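Local structure of hexapeptide transferase family protein (Anaplasma phagocytophilum, 3IXC) at residues Ser137-Thr146 and Glu155-Lys163. The protein binds magnesium and is probably a transferase of the hexapeptide-repeat family, a trimeric left-handed beta-helix related to the gamma-carbonic anhydrases. Sequence-based numbering, arbitrary orientation.
Sequences SMLAAGSLLT and ELWAGRPAK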
loop_
_atom_site.group_PDB
_atom_site.type_symbol
_atom_site.label_atom_id
_atom_site.label_comp_id
_atom_site.label_asym_id
_atom_site.label_seq_id
_atom_site.Cartn_x
_atom_site.Cartn_y
_atom_site.Cartn_z
ATOM N N SER A 137 15.506 0.709 -18.102
ATOM C CA SER A 137 14.227 1.322 -18.468
ATOM C C SER A 137 13.531 1.836 -17.209
ATOM O O SER A 137 13.918 1.482 -16.093
ATOM C CB SER A 137 13.336 0.313 -19.205
ATOM O OG SER A 137 13.018 -0.799 -18.375
ATOM N N MET A 138 12.505 2.665 -17.384
ATOM C CA MET A 138 11.862 3.301 -16.237
ATOM C C MET A 138 10.355 3.426 -16.374
ATOM O O MET A 138 9.843 3.656 -17.469
ATOM C CB MET A 138 12.472 4.686 -15.982
ATOM C CG MET A 138 11.913 5.375 -14.746
ATOM S SD MET A 138 12.936 6.713 -14.117
ATOM C CE MET A 138 12.795 7.878 -15.401
ATOM N N LEU A 139 9.678 3.264 -15.237
ATOM C CA LEU A 139 8.255 3.490 -15.123
ATOM C C LEU A 139 8.056 4.673 -14.175
ATOM O O LEU A 139 8.629 4.692 -13.078
ATOM C CB LEU A 139 7.609 2.223 -14.564
ATOM C CG LEU A 139 6.118 1.970 -14.730
ATOM C CD1 LEU A 139 5.716 1.989 -16.196
ATOM C CD2 LEU A 139 5.772 0.637 -14.081
ATOM N N ALA A 140 7.261 5.658 -14.596
ATOM C CA ALA A 140 6.956 6.811 -13.742
ATOM C C ALA A 140 6.172 6.370 -12.513
ATOM O O ALA A 140 5.484 5.342 -12.547
ATOM C CB ALA A 140 6.148 7.836 -14.505
ATOM N N ALA A 141 6.250 7.170 -11.449
ATOM C CA ALA A 141 5.416 6.957 -10.264
ATOM C C ALA A 141 3.953 6.768 -10.658
ATOM O O ALA A 141 3.448 7.441 -11.562
ATOM C CB ALA A 141 5.544 8.124 -9.305
ATOM N N GLY A 142 3.291 5.834 -9.983
ATOM C CA GLY A 142 1.848 5.654 -10.137
ATOM C C GLY A 142 1.419 4.996 -11.433
ATOM O O GLY A 142 0.253 5.102 -11.817
ATOM N N SER A 143 2.344 4.311 -12.103
ATOM C CA SER A 143 2.017 3.653 -13.369
ATOM C C SER A 143 1.350 2.301 -13.166
ATOM O O SER A 143 1.509 1.674 -12.119
ATOM C CB SER A 143 3.270 3.427 -14.204
ATOM O OG SER A 143 3.906 4.648 -14.538
ATOM N N LEU A 144 0.609 1.875 -14.187
ATOM C CA LEU A 144 0.008 0.544 -14.228
ATOM C C LEU A 144 0.463 -0.130 -15.517
ATOM O O LEU A 144 -0.099 0.132 -16.591
ATOM C CB LEU A 144 -1.522 0.645 -14.174
ATOM C CG LEU A 144 -2.350 -0.620 -14.453
ATOM C CD1 LEU A 144 -2.005 -1.720 -13.468
ATOM C CD2 LEU A 144 -3.842 -0.323 -14.426
ATOM N N LEU A 145 1.492 -0.971 -15.417
ATOM C CA LEU A 145 2.038 -1.656 -16.590
ATOM C C LEU A 145 1.301 -2.973 -16.769
ATOM O O LEU A 145 1.435 -3.885 -15.947
ATOM C CB LEU A 145 3.550 -1.887 -16.437
ATOM C CG LEU A 145 4.276 -2.460 -17.667
ATOM C CD1 LEU A 145 4.165 -1.520 -18.866
ATOM C CD2 LEU A 145 5.742 -2.738 -17.348
ATOM N N THR A 146 0.514 -3.062 -17.837
ATOM C CA THR A 146 -0.448 -4.161 -17.992
ATOM C C THR A 146 0.202 -5.434 -18.538
ATOM O O THR A 146 1.377 -5.419 -18.928
ATOM C CB THR A 146 -1.663 -3.727 -18.839
ATOM O OG1 THR A 146 -1.220 -3.282 -20.128
ATOM C CG2 THR A 146 -2.404 -2.585 -18.143
ATOM N N GLU A 155 13.764 3.674 -22.361
ATOM C CA GLU A 155 12.422 4.263 -22.401
ATOM C C GLU A 155 11.865 4.588 -21.021
ATOM O O GLU A 155 12.127 3.880 -20.042
ATOM C CB GLU A 155 11.428 3.356 -23.128
ATOM C CG GLU A 155 11.813 3.036 -24.562
ATOM C CD GLU A 155 10.775 2.192 -25.299
ATOM O OE1 GLU A 155 9.928 1.546 -24.645
ATOM O OE2 GLU A 155 10.826 2.174 -26.547
ATOM N N LEU A 156 11.072 5.657 -20.985
ATOM C CA LEU A 156 10.248 6.008 -19.842
ATOM C C LEU A 156 8.783 5.798 -20.233
ATOM O O LEU A 156 8.308 6.353 -21.224
ATOM C CB LEU A 156 10.483 7.465 -19.413
ATOM C CG LEU A 156 9.520 8.038 -18.359
ATOM C CD1 LEU A 156 9.569 7.264 -17.035
ATOM C CD2 LEU A 156 9.823 9.520 -18.135
ATOM N N TRP A 157 8.090 4.966 -19.463
ATOM C CA TRP A 157 6.652 4.768 -19.638
ATOM C C TRP A 157 5.938 5.377 -18.441
ATOM O O TRP A 157 6.517 5.507 -17.350
ATOM C CB TRP A 157 6.328 3.276 -19.730
ATOM C CG TRP A 157 6.608 2.643 -21.071
ATOM C CD1 TRP A 157 7.686 2.861 -21.890
ATOM C CD2 TRP A 157 5.810 1.644 -21.714
ATOM N NE1 TRP A 157 7.597 2.069 -23.010
ATOM C CE2 TRP A 157 6.452 1.315 -22.930
ATOM C CE3 TRP A 157 4.606 1.003 -21.384
ATOM C CZ2 TRP A 157 5.930 0.370 -23.820
ATOM C CZ3 TRP A 157 4.084 0.059 -22.276
ATOM C CH2 TRP A 157 4.749 -0.243 -23.478
ATOM N N ALA A 158 4.681 5.756 -18.652
ATOM C CA ALA A 158 3.881 6.401 -17.615
ATOM C C ALA A 158 2.412 6.195 -17.896
ATOM O O ALA A 158 2.013 5.941 -19.043
ATOM C CB ALA A 158 4.191 7.900 -17.552
ATOM N N GLY A 159 1.611 6.321 -16.843
ATOM C CA GLY A 159 0.160 6.312 -16.985
ATOM C C GLY A 159 -0.507 5.021 -16.567
ATOM O O GLY A 159 0.150 4.070 -16.118
ATOM N N ARG A 160 -1.833 5.023 -16.703
ATOM C CA ARG A 160 -2.667 3.872 -16.374
ATOM C C ARG A 160 -3.733 3.725 -17.457
ATOM O O ARG A 160 -4.700 4.493 -17.491
ATOM C CB ARG A 160 -3.339 4.058 -15.012
ATOM C CG ARG A 160 -2.395 4.397 -13.873
ATOM C CD ARG A 160 -3.183 4.890 -12.685
ATOM N NE ARG A 160 -3.755 3.786 -11.929
ATOM C CZ ARG A 160 -3.086 3.115 -11.001
ATOM N NH1 ARG A 160 -1.833 3.440 -10.736
ATOM N NH2 ARG A 160 -3.663 2.127 -10.341
ATOM N N PRO A 161 -3.548 2.754 -18.382
ATOM C CA PRO A 161 -2.427 1.825 -18.558
ATOM C C PRO A 161 -1.178 2.576 -18.985
ATOM O O PRO A 161 -1.273 3.572 -19.722
ATOM C CB PRO A 161 -2.897 0.916 -19.698
ATOM C CG PRO A 161 -3.847 1.750 -20.467
ATOM C CD PRO A 161 -4.572 2.554 -19.427
ATOM N N ALA A 162 -0.029 2.125 -18.493
ATOM C CA ALA A 162 1.245 2.729 -18.854
ATOM C C ALA A 162 1.494 2.582 -20.348
ATOM O O ALA A 162 1.189 1.538 -20.941
ATOM C CB ALA A 162 2.377 2.094 -18.066
ATOM N N LYS A 163 2.009 3.654 -20.943
ATOM C CA LYS A 163 2.390 3.684 -22.355
ATOM C C LYS A 163 3.707 4.442 -22.497
ATOM O O LYS A 163 4.082 5.215 -21.610
ATOM C CB LYS A 163 1.306 4.367 -23.202
ATOM C CG LYS A 163 -0.011 3.603 -23.319
ATOM C CD LYS A 163 -0.979 4.320 -24.245
ATOM C CE LYS A 163 -2.113 3.407 -24.694
ATOM N NZ LYS A 163 -2.846 3.978 -25.862
HETATM O O HOH W 1 2.071 7.410 -14.180
HETATM O O HOH W 2 0.543 -0.902 -19.862
#
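Arg-160 lies along the turn of Ala-140 to Ser-143 and can be followed outward. Its CB packs on Leu-144 CB, CG sits 3.4 Å from Gly-142 O and 3.9 Å from Leu-144 CB, and CD still skirts the same carbonyl. A bend at chi3 (80°) then brings the guanidinium back, with Leu-144 CB over one face, and NH1 donates to Gly-142 O at 2.9 Å. That oxygen lies in the guanidinium plane, whereas NH1 stands well above the carbonyl plane. NH2 reaches Gly-142 O of the third subunit in a weak bond, so an arginine, long and with several donors, suits this subunit boundary. Gly-142, at positive phi, fits the type II turn, which Ser-143 OG tightens by donating to Ala-140 O at 2.6 Å.

Before the turn, Met-138 and Leu-139 pair in parallel with Leu-156 and Trp-157; Ala-140 N continues the pattern, binding Trp-157 O at 2.9 Å. Met-138 CE meets Leu-156 CD1 on one face of the sheet. On the other, Leu-139 CD1 touches both Trp-157 CB and Ala-162 CB, where the small methyl of Ala-162 allows close approach. Leu-145 CD1 touches Trp-157 CE3 at 3.6 Å, while Trp-157 NE1 is held by Glu-155 OE1. Beyond the turn, Ala-162 N binds Leu-144 O at 2.8 Å, after the cis peptide before Pro-161.

These are late coils of the left-handed beta-helix: strand 138-139 lies between strands 120-121 and 155-159, and antiparallel strand 162-167 closes the sheet before helix 170-188.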